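Local coordinates for putative cell surface protein (Streptococcus pyogenes, PDB 4OFQ), which is a cell-surface adhesin of the antigen I/II family, whose C-terminal beta-sandwich domains probably help present its binding regions to the outside of the streptococcus, at residues 44-49 against 146-151; 58-63 against 134-139; 247-252 against 317-322. All coordinates share one frame; numbering follows the deposited sequence.

Contact 1. Residues 44-49 against 146-151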
ATOM      1  N   LYS A  44      12.222  12.316  11.319  1.00 12.00           N
ATOM      2  CA  LYS A  44      13.149  13.307  11.857  1.00 12.01           C
ATOM      3  C   LYS A  44      13.614  12.936  13.257  1.00 14.46           C
ATOM      4  O   LYS A  44      12.807  12.572  14.114  1.00 12.30           O
ATOM      5  CB  LYS A  44      12.511  14.703  11.899  1.00 13.43           C
ATOM      6  CG  LYS A  44      13.400  15.752  12.594  1.00 22.21           C
ATOM      7  CD  LYS A  44      12.799  17.159  12.561  1.00 23.44           C
ATOM      8  CE  LYS A  44      11.713  17.315  13.600  1.00 27.27           C
ATOM      9  NZ  LYS A  44      11.182  18.710  13.661  1.00 30.74           N
ATOM     10  N   GLN A  45      14.922  13.058  13.471  1.00 12.23           N
ATOM     11  CA  GLN A  45      15.549  12.934  14.782  1.00 12.56           C
ATOM     12  C   GLN A  45      15.891  14.361  15.195  1.00 13.42           C
ATOM     13  O   GLN A  45      16.757  14.999  14.591  1.00 15.49           O
ATOM     14  CB  GLN A  45      16.805  12.059  14.663  1.00 12.98           C
ATOM     15  CG  GLN A  45      17.616  11.800  15.947  1.00 12.53           C
ATOM     16  CD  GLN A  45      18.654  10.688  15.735  1.00 15.23           C
ATOM     17  OE1 GLN A  45      19.047  10.404  14.597  1.00 13.32           O
ATOM     18  NE2 GLN A  45      19.091  10.050  16.826  1.00 14.00           N
ATOM     19  N   ASP A  46      15.192  14.862  16.215  1.00 14.07           N
ATOM     20  CA  ASP A  46      15.139  16.289  16.519  1.00 15.02           C
ATOM     21  C   ASP A  46      16.202  16.701  17.537  1.00 20.82           C
ATOM     22  O   ASP A  46      16.124  16.338  18.707  1.00 16.42           O
ATOM     23  CB  ASP A  46      13.738  16.611  17.061  1.00 15.57           C
ATOM     24  CG  ASP A  46      13.545  18.077  17.425  1.00 19.11           C
ATOM     25  OD1 ASP A  46      14.394  18.932  17.094  1.00 18.28           O
ATOM     26  OD2 ASP A  46      12.498  18.375  18.037  1.00 17.40           O
ATOM     27  N   PHE A  47      17.175  17.488  17.097  1.00 15.97           N
ATOM     28  CA  PHE A  47      18.257  17.913  17.982  1.00 16.62           C
ATOM     29  C   PHE A  47      18.241  19.412  18.212  1.00 17.76           C
ATOM     30  O   PHE A  47      19.079  19.942  18.933  1.00 18.48           O
ATOM     31  CB  PHE A  47      19.615  17.519  17.408  1.00 16.27           C
ATOM     32  CG  PHE A  47      19.893  16.042  17.459  1.00 17.06           C
ATOM     33  CD1 PHE A  47      19.381  15.265  18.484  1.00 15.31           C
ATOM     34  CD2 PHE A  47      20.673  15.437  16.485  1.00 14.87           C
ATOM     35  CE1 PHE A  47      19.641  13.892  18.534  1.00 14.66           C
ATOM     36  CE2 PHE A  47      20.941  14.072  16.534  1.00 18.34           C
ATOM     37  CZ  PHE A  47      20.425  13.302  17.557  1.00 15.56           C
ATOM     38  N   ASP A  48      17.284  20.089  17.593  1.00 21.62           N
ATOM     39  CA  ASP A  48      17.212  21.545  17.647  1.00 22.62           C
ATOM     40  C   ASP A  48      17.393  22.142  19.054  1.00 27.53           C
ATOM     41  O   ASP A  48      18.145  23.100  19.232  1.00 24.43           O
ATOM     42  CB  ASP A  48      15.907  22.027  17.016  1.00 23.32           C
ATOM     43  CG  ASP A  48      15.821  23.528  16.960  1.00 31.63           C
ATOM     44  OD1 ASP A  48      16.546  24.131  16.147  1.00 37.45           O
ATOM     45  OD2 ASP A  48      15.034  24.102  17.732  1.00 36.18           O
ATOM     46  N   GLN A  49      16.719  21.566  20.047  1.00 20.26           N
ATOM     47  CA  GLN A  49      16.752  22.109  21.407  1.00 30.11           C
ATOM     48  C   GLN A  49      18.148  22.060  22.037  1.00 29.42           C
ATOM     49  O   GLN A  49      18.456  22.837  22.942  1.00 29.15           O
ATOM     50  CB  GLN A  49      15.776  21.353  22.314  1.00 36.44           C
ATOM     51  CG  GLN A  49      14.340  21.817  22.220  1.00 51.33           C
ATOM     52  CD  GLN A  49      14.160  23.269  22.629  1.00 55.12           C
ATOM     53  OE1 GLN A  49      14.322  23.625  23.797  1.00 58.51           O
ATOM     54  NE2 GLN A  49      13.818  24.113  21.665  1.00 55.16           N
ATOM     55  N   GLY A 146      22.731  21.270  16.953  1.00 19.42           N
ATOM     56  CA  GLY A 146      21.306  21.317  16.673  1.00 20.41           C
ATOM     57  C   GLY A 146      20.967  20.868  15.258  1.00 19.83           C
ATOM     58  O   GLY A 146      20.005  21.340  14.657  1.00 20.84           O
ATOM     59  N   LEU A 147      21.759  19.947  14.725  1.00 19.02           N
ATOM     60  CA  LEU A 147      21.563  19.458  13.369  1.00 17.07           C
ATOM     61  C   LEU A 147      20.719  18.187  13.358  1.00 16.80           C
ATOM     62  O   LEU A 147      21.215  17.099  13.678  1.00 15.36           O
ATOM     63  CB  LEU A 147      22.920  19.208  12.699  1.00 17.22           C
ATOM     64  CG  LEU A 147      23.844  20.425  12.553  1.00 18.47           C
ATOM     65  CD1 LEU A 147      25.250  20.039  12.095  1.00 18.73           C
ATOM     66  CD2 LEU A 147      23.224  21.399  11.570  1.00 21.00           C
ATOM     67  N   ASP A 148      19.450  18.328  12.985  1.00 16.06           N
ATOM     68  CA  ASP A 148      18.541  17.186  12.918  1.00 19.80           C
ATOM     69  C   ASP A 148      19.039  16.106  11.957  1.00 17.13           C
ATOM     70  O   ASP A 148      19.716  16.393  10.973  1.00 15.10           O
ATOM     71  CB  ASP A 148      17.141  17.608  12.458  1.00 16.20           C
ATOM     72  CG  ASP A 148      16.454  18.567  13.417  1.00 22.83           C
ATOM     73  OD1 ASP A 148      16.866  18.684  14.598  1.00 20.47           O
ATOM     74  OD2 ASP A 148      15.475  19.204  12.970  1.00 24.95           O
ATOM     75  N   ILE A 149      18.674  14.866  12.242  1.00 16.22           N
ATOM     76  CA  ILE A 149      18.954  13.768  11.329  1.00 16.12           C
ATOM     77  C   ILE A 149      17.652  13.369  10.652  1.00 15.68           C
ATOM     78  O   ILE A 149      16.619  13.244  11.315  1.00 13.49           O
ATOM     79  CB  ILE A 149      19.559  12.552  12.060  1.00 12.21           C
ATOM     80  CG1 ILE A 149      20.664  12.989  13.037  1.00 12.82           C
ATOM     81  CG2 ILE A 149      20.093  11.529  11.035  1.00 11.77           C
ATOM     82  CD1 ILE A 149      21.829  13.719  12.372  1.00 18.82           C
ATOM     83  N   THR A 150      17.703  13.184   9.332  1.00 14.11           N
ATOM     84  CA  THR A 150      16.531  12.783   8.558  1.00 15.15           C
ATOM     85  C   THR A 150      16.719  11.378   7.983  1.00 14.61           C
ATOM     86  O   THR A 150      17.690  11.116   7.261  1.00 11.73           O
ATOM     87  CB  THR A 150      16.245  13.781   7.420  1.00 13.41           C
ATOM     88  OG1 THR A 150      16.018  15.084   7.980  1.00 15.95           O
ATOM     89  CG2 THR A 150      15.016  13.348   6.602  1.00 14.37           C
ATOM     90  N   TYR A 151      15.788  10.490   8.315  1.00 13.45           N
ATOM     91  CA  TYR A 151      15.825   9.108   7.852  1.00 11.97           C
ATOM     92  C   TYR A 151      14.797   8.949   6.735  1.00 17.25           C
ATOM     93  O   TYR A 151      13.637   9.321   6.892  1.00 13.75           O
ATOM     94  CB  TYR A 151      15.495   8.135   8.997  1.00 11.24           C
ATOM     95  CG  TYR A 151      16.465   8.128  10.173  1.00 12.56           C
ATOM     96  CD1 TYR A 151      16.565   9.220  11.028  1.00 10.22           C
ATOM     97  CD2 TYR A 151      17.254   7.011  10.445  1.00 13.51           C
ATOM     98  CE1 TYR A 151      17.451   9.215  12.115  1.00 10.85           C
ATOM     99  CE2 TYR A 151      18.134   6.987  11.539  1.00 12.22           C
ATOM    100  CZ  TYR A 151      18.231   8.093  12.366  1.00 10.36           C
ATOM    101  OH  TYR A 151      19.107   8.096  13.453  1.00 14.15           O
TER
HETATM  102  O   HOH W   1      13.587  19.978  14.726  1.00 18.19           O

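Contact 2. Residues 58-63 against 134-139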
ATOM      1  N   GLU A  58      29.023  12.338  31.344  1.00 24.44           N
ATOM      2  CA  GLU A  58      28.329  11.112  31.722  1.00 24.25           C
ATOM      3  C   GLU A  58      26.988  10.952  31.001  1.00 23.21           C
ATOM      4  O   GLU A  58      26.567   9.841  30.719  1.00 22.62           O
ATOM      5  CB  GLU A  58      28.113  11.050  33.237  1.00 25.63           C
ATOM      6  CG  GLU A  58      29.398  11.055  34.054  1.00 40.71           C
ATOM      7  CD  GLU A  58      29.915  12.458  34.372  1.00 44.68           C
ATOM      8  OE1 GLU A  58      29.391  13.448  33.817  1.00 35.11           O
ATOM      9  OE2 GLU A  58      30.857  12.568  35.187  1.00 53.05           O
ATOM     10  N   SER A  59      26.315  12.061  30.716  1.00 23.08           N
ATOM     11  CA  SER A  59      25.051  12.002  29.993  1.00 22.18           C
ATOM     12  C   SER A  59      25.294  11.692  28.519  1.00 21.42           C
ATOM     13  O   SER A  59      24.557  10.907  27.906  1.00 20.42           O
ATOM     14  CB  SER A  59      24.281  13.318  30.146  1.00 26.54           C
ATOM     15  OG  SER A  59      24.065  13.604  31.519  1.00 27.93           O
ATOM     16  N   VAL A  60      26.337  12.298  27.957  1.00 20.87           N
ATOM     17  CA  VAL A  60      26.706  12.034  26.565  1.00 19.87           C
ATOM     18  C   VAL A  60      27.011  10.554  26.351  1.00 20.73           C
ATOM     19  O   VAL A  60      26.645   9.969  25.319  1.00 18.45           O
ATOM     20  CB  VAL A  60      27.909  12.898  26.125  1.00 20.25           C
ATOM     21  CG1 VAL A  60      28.421  12.456  24.756  1.00 19.44           C
ATOM     22  CG2 VAL A  60      27.512  14.363  26.101  1.00 20.66           C
ATOM     23  N   MET A  61      27.647   9.939  27.345  1.00 20.68           N
ATOM     24  CA  MET A  61      27.995   8.522  27.266  1.00 20.29           C
ATOM     25  C   MET A  61      26.791   7.603  27.098  1.00 19.34           C
ATOM     26  O   MET A  61      26.936   6.463  26.660  1.00 22.23           O
ATOM     27  CB  MET A  61      28.807   8.092  28.500  1.00 21.15           C
ATOM     28  CG  MET A  61      30.227   8.614  28.492  1.00 24.86           C
ATOM     29  SD  MET A  61      31.093   8.232  30.032  1.00 82.44           S
ATOM     30  CE  MET A  61      30.678   6.499  30.223  1.00 35.86           C
ATOM     31  N   LYS A  62      25.606   8.095  27.447  1.00 20.59           N
ATOM     32  CA  LYS A  62      24.381   7.314  27.278  1.00 21.69           C
ATOM     33  C   LYS A  62      23.921   7.315  25.819  1.00 21.99           C
ATOM     34  O   LYS A  62      23.078   6.511  25.422  1.00 22.76           O
ATOM     35  CB  LYS A  62      23.280   7.818  28.207  1.00 20.81           C
ATOM     36  CG  LYS A  62      23.616   7.647  29.681  1.00 27.84           C
ATOM     37  CD  LYS A  62      22.451   8.060  30.570  1.00 35.70           C
ATOM     38  CE  LYS A  62      22.831   7.993  32.037  1.00 40.58           C
ATOM     39  NZ  LYS A  62      21.649   8.209  32.923  1.00 48.04           N
ATOM     40  N   GLY A  63      24.470   8.237  25.034  1.00 17.31           N
ATOM     41  CA  GLY A  63      24.399   8.149  23.585  1.00 16.33           C
ATOM     42  C   GLY A  63      23.110   8.644  22.963  1.00 17.38           C
ATOM     43  O   GLY A  63      22.306   9.337  23.593  1.00 17.51           O
ATOM     44  N   ASP A 134      29.846   6.466  18.235  1.00 15.92           N
ATOM     45  CA  ASP A 134      30.777   7.297  18.997  1.00 17.04           C
ATOM     46  C   ASP A 134      29.993   8.476  19.559  1.00 16.74           C
ATOM     47  O   ASP A 134      29.931   9.540  18.934  1.00 17.83           O
ATOM     48  CB  ASP A 134      31.906   7.794  18.090  1.00 18.29           C
ATOM     49  CG  ASP A 134      33.026   8.509  18.855  1.00 22.94           C
ATOM     50  OD1 ASP A 134      32.797   9.052  19.962  1.00 19.45           O
ATOM     51  OD2 ASP A 134      34.148   8.546  18.316  1.00 23.40           O
ATOM     52  N   PRO A 135      29.364   8.272  20.728  1.00 22.30           N
ATOM     53  CA  PRO A 135      28.484   9.269  21.347  1.00 22.41           C
ATOM     54  C   PRO A 135      29.126  10.646  21.469  1.00 17.53           C
ATOM     55  O   PRO A 135      28.485  11.646  21.125  1.00 17.39           O
ATOM     56  CB  PRO A 135      28.220   8.675  22.731  1.00 23.23           C
ATOM     57  CG  PRO A 135      28.258   7.205  22.502  1.00 21.07           C
ATOM     58  CD  PRO A 135      29.338   6.988  21.459  1.00 16.92           C
ATOM     59  N   ALA A 136      30.374  10.700  21.931  1.00 18.38           N
ATOM     60  CA  ALA A 136      31.047  11.985  22.085  1.00 19.20           C
ATOM     61  C   ALA A 136      31.242  12.674  20.731  1.00 19.02           C
ATOM     62  O   ALA A 136      30.997  13.866  20.594  1.00 19.31           O
ATOM     63  CB  ALA A 136      32.363  11.816  22.798  1.00 20.98           C
ATOM     64  N   ALA A 137      31.677  11.925  19.725  1.00 18.70           N
ATOM     65  CA  ALA A 137      31.903  12.518  18.406  1.00 23.99           C
ATOM     66  C   ALA A 137      30.596  12.971  17.758  1.00 22.03           C
ATOM     67  O   ALA A 137      30.528  14.040  17.137  1.00 20.30           O
ATOM     68  CB  ALA A 137      32.638  11.537  17.485  1.00 18.99           C
ATOM     69  N   PHE A 138      29.567  12.140  17.897  1.00 17.03           N
ATOM     70  CA  PHE A 138      28.269  12.401  17.301  1.00 16.30           C
ATOM     71  C   PHE A 138      27.612  13.604  17.983  1.00 17.17           C
ATOM     72  O   PHE A 138      26.949  14.421  17.334  1.00 16.56           O
ATOM     73  CB  PHE A 138      27.398  11.146  17.425  1.00 15.45           C
ATOM     74  CG  PHE A 138      26.162  11.163  16.570  1.00 16.59           C
ATOM     75  CD1 PHE A 138      26.212  10.791  15.232  1.00 19.24           C
ATOM     76  CD2 PHE A 138      24.940  11.532  17.115  1.00 23.98           C
ATOM     77  CE1 PHE A 138      25.058  10.799  14.449  1.00 13.63           C
ATOM     78  CE2 PHE A 138      23.792  11.542  16.342  1.00 22.35           C
ATOM     79  CZ  PHE A 138      23.850  11.181  15.016  1.00 15.03           C
ATOM     80  N   TYR A 139      27.823  13.710  19.291  1.00 18.35           N
ATOM     81  CA  TYR A 139      27.306  14.825  20.061  1.00 17.74           C
ATOM     82  C   TYR A 139      27.923  16.142  19.584  1.00 18.51           C
ATOM     83  O   TYR A 139      27.226  17.132  19.350  1.00 20.52           O
ATOM     84  CB  TYR A 139      27.598  14.629  21.548  1.00 18.36           C
ATOM     85  CG  TYR A 139      27.245  15.846  22.353  1.00 19.17           C
ATOM     86  CD1 TYR A 139      25.917  16.222  22.523  1.00 19.00           C
ATOM     87  CD2 TYR A 139      28.239  16.643  22.927  1.00 22.00           C
ATOM     88  CE1 TYR A 139      25.577  17.351  23.245  1.00 19.89           C
ATOM     89  CE2 TYR A 139      27.909  17.777  23.657  1.00 21.10           C
ATOM     90  CZ  TYR A 139      26.574  18.128  23.805  1.00 20.93           C
ATOM     91  OH  TYR A 139      26.229  19.250  24.518  1.00 21.92           O
TER

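Contact 3. Residues 247-252 against 317-322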
ATOM      1  N   HIS A 247     -16.585 -24.478 -24.606  1.00 13.41           N
ATOM      2  CA  HIS A 247     -18.033 -24.467 -24.361  1.00 17.76           C
ATOM      3  C   HIS A 247     -18.684 -23.089 -24.510  1.00 15.81           C
ATOM      4  O   HIS A 247     -19.886 -22.979 -24.779  1.00 13.70           O
ATOM      5  CB  HIS A 247     -18.331 -24.998 -22.955  1.00 12.60           C
ATOM      6  CG  HIS A 247     -18.034 -26.452 -22.775  1.00 14.33           C
ATOM      7  ND1 HIS A 247     -16.748 -26.944 -22.709  1.00 13.11           N
ATOM      8  CD2 HIS A 247     -18.855 -27.522 -22.641  1.00 13.01           C
ATOM      9  CE1 HIS A 247     -16.788 -28.257 -22.551  1.00 15.56           C
ATOM     10  NE2 HIS A 247     -18.055 -28.632 -22.498  1.00 14.26           N
ATOM     11  N   ASP A 248     -17.897 -22.042 -24.304  1.00 16.06           N
ATOM     12  CA  ASP A 248     -18.405 -20.669 -24.349  1.00 15.49           C
ATOM     13  C   ASP A 248     -17.774 -19.965 -25.535  1.00 17.11           C
ATOM     14  O   ASP A 248     -16.551 -19.861 -25.628  1.00 18.36           O
ATOM     15  CB  ASP A 248     -18.026 -19.890 -23.091  1.00 13.82           C
ATOM     16  CG  ASP A 248     -18.950 -20.149 -21.907  1.00 15.58           C
ATOM     17  OD1 ASP A 248     -20.033 -20.742 -22.084  1.00 14.02           O
ATOM     18  OD2 ASP A 248     -18.570 -19.746 -20.781  1.00 13.59           O
ATOM     19  N   LEU A 249     -18.600 -19.481 -26.449  1.00 13.27           N
ATOM     20  CA  LEU A 249     -18.068 -18.771 -27.602  1.00 17.84           C
ATOM     21  C   LEU A 249     -18.312 -17.268 -27.436  1.00 19.18           C
ATOM     22  O   LEU A 249     -19.454 -16.808 -27.505  1.00 19.98           O
ATOM     23  CB  LEU A 249     -18.708 -19.304 -28.885  1.00 17.18           C
ATOM     24  CG  LEU A 249     -18.389 -18.599 -30.208  1.00 25.72           C
ATOM     25  CD1 LEU A 249     -16.954 -18.851 -30.640  1.00 31.21           C
ATOM     26  CD2 LEU A 249     -19.366 -19.044 -31.272  1.00 28.26           C
ATOM     27  N   TYR A 250     -17.234 -16.523 -27.199  1.00 14.53           N
ATOM     28  CA  TYR A 250     -17.285 -15.066 -27.049  1.00 17.64           C
ATOM     29  C   TYR A 250     -18.060 -14.378 -28.173  1.00 17.96           C
ATOM     30  O   TYR A 250     -17.841 -14.655 -29.356  1.00 17.54           O
ATOM     31  CB  TYR A 250     -15.864 -14.490 -26.966  1.00 21.09           C
ATOM     32  CG  TYR A 250     -15.792 -12.982 -26.837  1.00 20.14           C
ATOM     33  CD1 TYR A 250     -15.893 -12.362 -25.601  1.00 18.24           C
ATOM     34  CD2 TYR A 250     -15.595 -12.181 -27.951  1.00 22.10           C
ATOM     35  CE1 TYR A 250     -15.822 -10.976 -25.484  1.00 18.26           C
ATOM     36  CE2 TYR A 250     -15.518 -10.794 -27.844  1.00 14.85           C
ATOM     37  CZ  TYR A 250     -15.631 -10.204 -26.611  1.00 13.52           C
ATOM     38  OH  TYR A 250     -15.553  -8.836 -26.516  1.00 15.47           O
ATOM     39  N   GLN A 251     -18.969 -13.484 -27.790  1.00 14.35           N
ATOM     40  CA  GLN A 251     -19.743 -12.707 -28.758  1.00 18.25           C
ATOM     41  C   GLN A 251     -19.347 -11.234 -28.718  1.00 17.48           C
ATOM     42  O   GLN A 251     -18.962 -10.664 -29.736  1.00 17.09           O
ATOM     43  CB  GLN A 251     -21.243 -12.842 -28.492  1.00 16.62           C
ATOM     44  CG  GLN A 251     -21.762 -14.273 -28.552  1.00 21.96           C
ATOM     45  CD  GLN A 251     -21.657 -14.850 -29.942  1.00 22.69           C
ATOM     46  OE1 GLN A 251     -22.198 -14.286 -30.898  1.00 22.05           O
ATOM     47  NE2 GLN A 251     -20.944 -15.972 -30.074  1.00 23.21           N
ATOM     48  N   LYS A 252     -19.432 -10.624 -27.541  1.00 18.10           N
ATOM     49  CA  LYS A 252     -19.165  -9.193 -27.415  1.00 15.93           C
ATOM     50  C   LYS A 252     -19.012  -8.802 -25.952  1.00 13.88           C
ATOM     51  O   LYS A 252     -19.351  -9.574 -25.055  1.00 15.93           O
ATOM     52  CB  LYS A 252     -20.313  -8.397 -28.039  1.00 15.79           C
ATOM     53  CG  LYS A 252     -21.545  -8.305 -27.152  1.00 22.55           C
ATOM     54  CD  LYS A 252     -22.562  -7.329 -27.726  1.00 31.30           C
ATOM     55  CE  LYS A 252     -23.340  -6.623 -26.631  1.00 33.50           C
ATOM     56  NZ  LYS A 252     -22.479  -5.801 -25.740  1.00 28.32           N
ATOM     57  N   LYS A 317     -21.938 -17.430 -26.383  1.00 15.68           N
ATOM     58  CA  LYS A 317     -22.912 -18.416 -26.841  1.00 14.02           C
ATOM     59  C   LYS A 317     -22.468 -19.804 -26.352  1.00 16.88           C
ATOM     60  O   LYS A 317     -21.285 -20.155 -26.432  1.00 14.69           O
ATOM     61  CB  LYS A 317     -23.012 -18.382 -28.363  1.00 17.25           C
ATOM     62  CG  LYS A 317     -23.812 -19.506 -28.984  1.00 24.89           C
ATOM     63  CD  LYS A 317     -23.746 -19.410 -30.505  1.00 34.85           C
ATOM     64  CE  LYS A 317     -24.579 -20.479 -31.192  1.00 40.37           C
ATOM     65  NZ  LYS A 317     -24.504 -20.337 -32.682  1.00 40.11           N
ATOM     66  N   ARG A 318     -23.410 -20.573 -25.818  1.00 14.04           N
ATOM     67  CA  ARG A 318     -23.085 -21.882 -25.273  1.00 13.66           C
ATOM     68  C   ARG A 318     -23.118 -22.883 -26.415  1.00 15.61           C
ATOM     69  O   ARG A 318     -24.169 -23.129 -27.019  1.00 16.00           O
ATOM     70  CB  ARG A 318     -24.064 -22.274 -24.161  1.00 16.27           C
ATOM     71  CG  ARG A 318     -23.899 -23.709 -23.642  1.00 13.99           C
ATOM     72  CD  ARG A 318     -22.549 -23.940 -22.959  1.00 11.87           C
ATOM     73  NE  ARG A 318     -22.092 -22.812 -22.151  1.00 10.91           N
ATOM     74  CZ  ARG A 318     -22.446 -22.585 -20.887  1.00 12.94           C
ATOM     75  NH1 ARG A 318     -23.287 -23.403 -20.258  1.00 10.38           N
ATOM     76  NH2 ARG A 318     -21.950 -21.529 -20.252  1.00 10.55           N
ATOM     77  N   ILE A 319     -21.959 -23.451 -26.724  1.00 15.94           N
ATOM     78  CA  ILE A 319     -21.817 -24.226 -27.954  1.00 21.93           C
ATOM     79  C   ILE A 319     -21.646 -25.733 -27.757  1.00 16.43           C
ATOM     80  O   ILE A 319     -21.658 -26.479 -28.727  1.00 21.31           O
ATOM     81  CB  ILE A 319     -20.657 -23.700 -28.835  1.00 21.93           C
ATOM     82  CG1 ILE A 319     -19.347 -23.656 -28.043  1.00 20.36           C
ATOM     83  CG2 ILE A 319     -20.991 -22.323 -29.385  1.00 22.79           C
ATOM     84  CD1 ILE A 319     -18.103 -23.681 -28.914  1.00 25.84           C
ATOM     85  N   LYS A 320     -21.493 -26.181 -26.514  1.00 15.38           N
ATOM     86  CA  LYS A 320     -21.225 -27.599 -26.255  1.00 21.70           C
ATOM     87  C   LYS A 320     -21.798 -28.040 -24.908  1.00 16.92           C
ATOM     88  O   LYS A 320     -21.879 -27.251 -23.977  1.00 15.69           O
ATOM     89  CB  LYS A 320     -19.714 -27.840 -26.293  1.00 24.11           C
ATOM     90  CG  LYS A 320     -19.267 -29.290 -26.195  1.00 24.90           C
ATOM     91  CD  LYS A 320     -17.742 -29.380 -26.237  1.00 31.78           C
ATOM     92  CE  LYS A 320     -17.246 -30.739 -25.765  1.00 36.10           C
ATOM     93  NZ  LYS A 320     -17.746 -31.856 -26.609  1.00 42.77           N
ATOM     94  N   ALA A 321     -22.209 -29.300 -24.807  1.00 20.64           N
ATOM     95  CA  ALA A 321     -22.713 -29.821 -23.538  1.00 15.72           C
ATOM     96  C   ALA A 321     -21.566 -30.048 -22.549  1.00 20.02           C
ATOM     97  O   ALA A 321     -20.422 -30.271 -22.955  1.00 14.69           O
ATOM     98  CB  ALA A 321     -23.493 -31.126 -23.773  1.00 15.96           C
ATOM     99  N   GLY A 322     -21.884 -29.998 -21.259  1.00 14.99           N
ATOM    100  CA  GLY A 322     -20.915 -30.263 -20.203  1.00 13.20           C
ATOM    101  C   GLY A 322     -21.039 -29.240 -19.081  1.00 12.14           C
ATOM    102  O   GLY A 322     -21.960 -28.441 -19.093  1.00 11.78           O
TER

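Contact 1. Residues 44-49 against 146-151
Gln45 and Ile149 face each other as a hydrogen-bonded antiparallel pair, their side chains side by side on one face of the sheet. Gln45 N bonds Ile149 O (2.8 Å), and Ile149 N bonds back to Gln45 O. Gln45 CG is anti to the backbone N (chi1 -180°), and the chain, also extended at chi2, carries OE1 to Tyr151 OH, from which it accepts at 2.6 Å. That hydroxyl stands above the plane of the amide carbonyl, whereas OE1 sits at the ring edge, in the ring plane. On this tight side Phe47 CE2 packs on Ile149 CG1 at 3.7 Å, and the edge of the Phe47 ring meets Leu147 O, a buried carbonyl that has no hydrogen-bond partner.

The other side is wetter and richer in charge. Asp148 OD1 accepts from Phe47 N (2.8 Å) on its anti side, tilted out of the carboxylate plane, and, weakly, from Asp48 N. That same Asp48 N bonds Asp46 OD1, making an Asx turn. The OD1 atoms of Asp46 and Asp148 come within 3.5 Å, their carboxylate planes nearly perpendicular; one water donates to Asp46 OD1 and Asp148 OD2, accepts from Lys44 NZ, and probably eases the repulsion. Lys44 NZ stays 4.4 Å from Asp148 OD2, beyond a salt bridge. Asp46 OD2 goes to Gln15 N.

Gly146 closes helix 135-143 in a Schellman motif. Phe47 packs on Val143 of that helix, Ile149 touches strand 80-87, and Tyr151 stacks on Tyr66 and meets Trp130 edge-to-face, both on strands of the facing sheet.

Contact 2. Residues 58-63 against 134-139
Val60 CG2 makes a CH-pi contact with Tyr139, sitting over one face of its ring at 4.0 Å from the centroid and somewhat offset toward the rim. The two side chains cross at about a right angle. The phenol end of Tyr139 reaches on, and its OH hydrogen-bonds the backbone N of Ala55.

Apolar packing falls to the other Val60 methyl. CG1, anti to the backbone N (chi1 171°), meets Tyr139 CB at 4.0 Å and Ala136 CA at 3.8 Å, so it bridges two residues about one turn apart on the same side of the helix. Pro135 CB approaches the backbone, 3.3 Å from Val60 O and 4.0 Å from Gly63 CA.

In fold terms this is the first turn of helix 135-143 laid against Val60 of the short helix 57-60 and the turn that follows it, both in connections between strands of the sandwich. No hydrogen bond joins the two segments directly. Asp134 is the N-cap: its OD1 accepts from Ala137 N (3.1 Å), with the donor standing above the carboxylate plane. Across the contact, a type I turn from Val60 to Gly63 is closed by Gly63 N bonding to Val60 O at 2.8 Å, and Gly63, with positive phi, leads into strand 64-70.

Contact 3. Residues 247-252 against 317-322
Asp248 and Arg318 form a salt bridge in which both NE and NH2 of the arginine grip a single carboxylate oxygen, OD1. NH2 lies 2.8 Å from Asp248 OD1 on its syn lone pair, and NE lies 2.9 Å from the same oxygen. Carboxylate and guanidinium are nearly coplanar, 28° apart, with OD1 at the guanidinium edge. The pair bridges two antiparallel strands at the border of a four-stranded sheet in the C-terminal domain, where 248-257 is the outermost strand. Arg318 arrives there with its chain bent at chi2 and chi3 (64° and 39°), which turns CD and then NE back over the neighbouring strand. Second partners hold both groups: Asp248 OD2 bonds Tyr219 OH, and Arg318 NH1 reaches Thr344 and Thr346.

The backbone bonds come next. Leu249 and Lys317 are a hydrogen-bonded pair, linked N to O in both directions. Beyond the strand end, Ile319 N still donates to His247 O at 2.9 Å. Leu249 O takes a second donor, Gln251 NE2, from the opposite face of its carbonyl plane to Lys317 N. Gln251 and Lys252 together face Val315 in a classic beta bulge.

Packing takes over around these bonds. Leu249 CB rests on Ile319 CG2 at 3.8 Å, the side chains crossing at about a right angle, and Gln251 NE2 approaches Lys317 CB. Buried beside the histidine, Lys320 N and O have no polar partner. His247 lies against the aliphatic part of Lys320, whose CD makes a CH-pi contact over one ring face, 4.0 Å from the centroid. At the ring edge, His247 NE2 gives a weak hydrogen bond to Ala321 O, 2.9 Å away.

How the contacts relate
From the N terminus, strand 38-45 leads into the first half of contact 1, and the chain soon passes through helix 57-60 to open contact 2. Contact 2 closes when helix 135-143 begins; the chain then leaves that helix and enters 146-151, closing contact 1 around contact 2. The two touch: Phe47 CE2 meets Phe138 CE2 at 3.8 Å, so strand ends and helix pack together at one end of the first domain. Contact 3 follows in series, opening and closing within the C-terminal family region, where it joins strands 248-257 and 310-318. Its centre lies about 67 Å from that of contact 1, on the opposite side of the chain's centre.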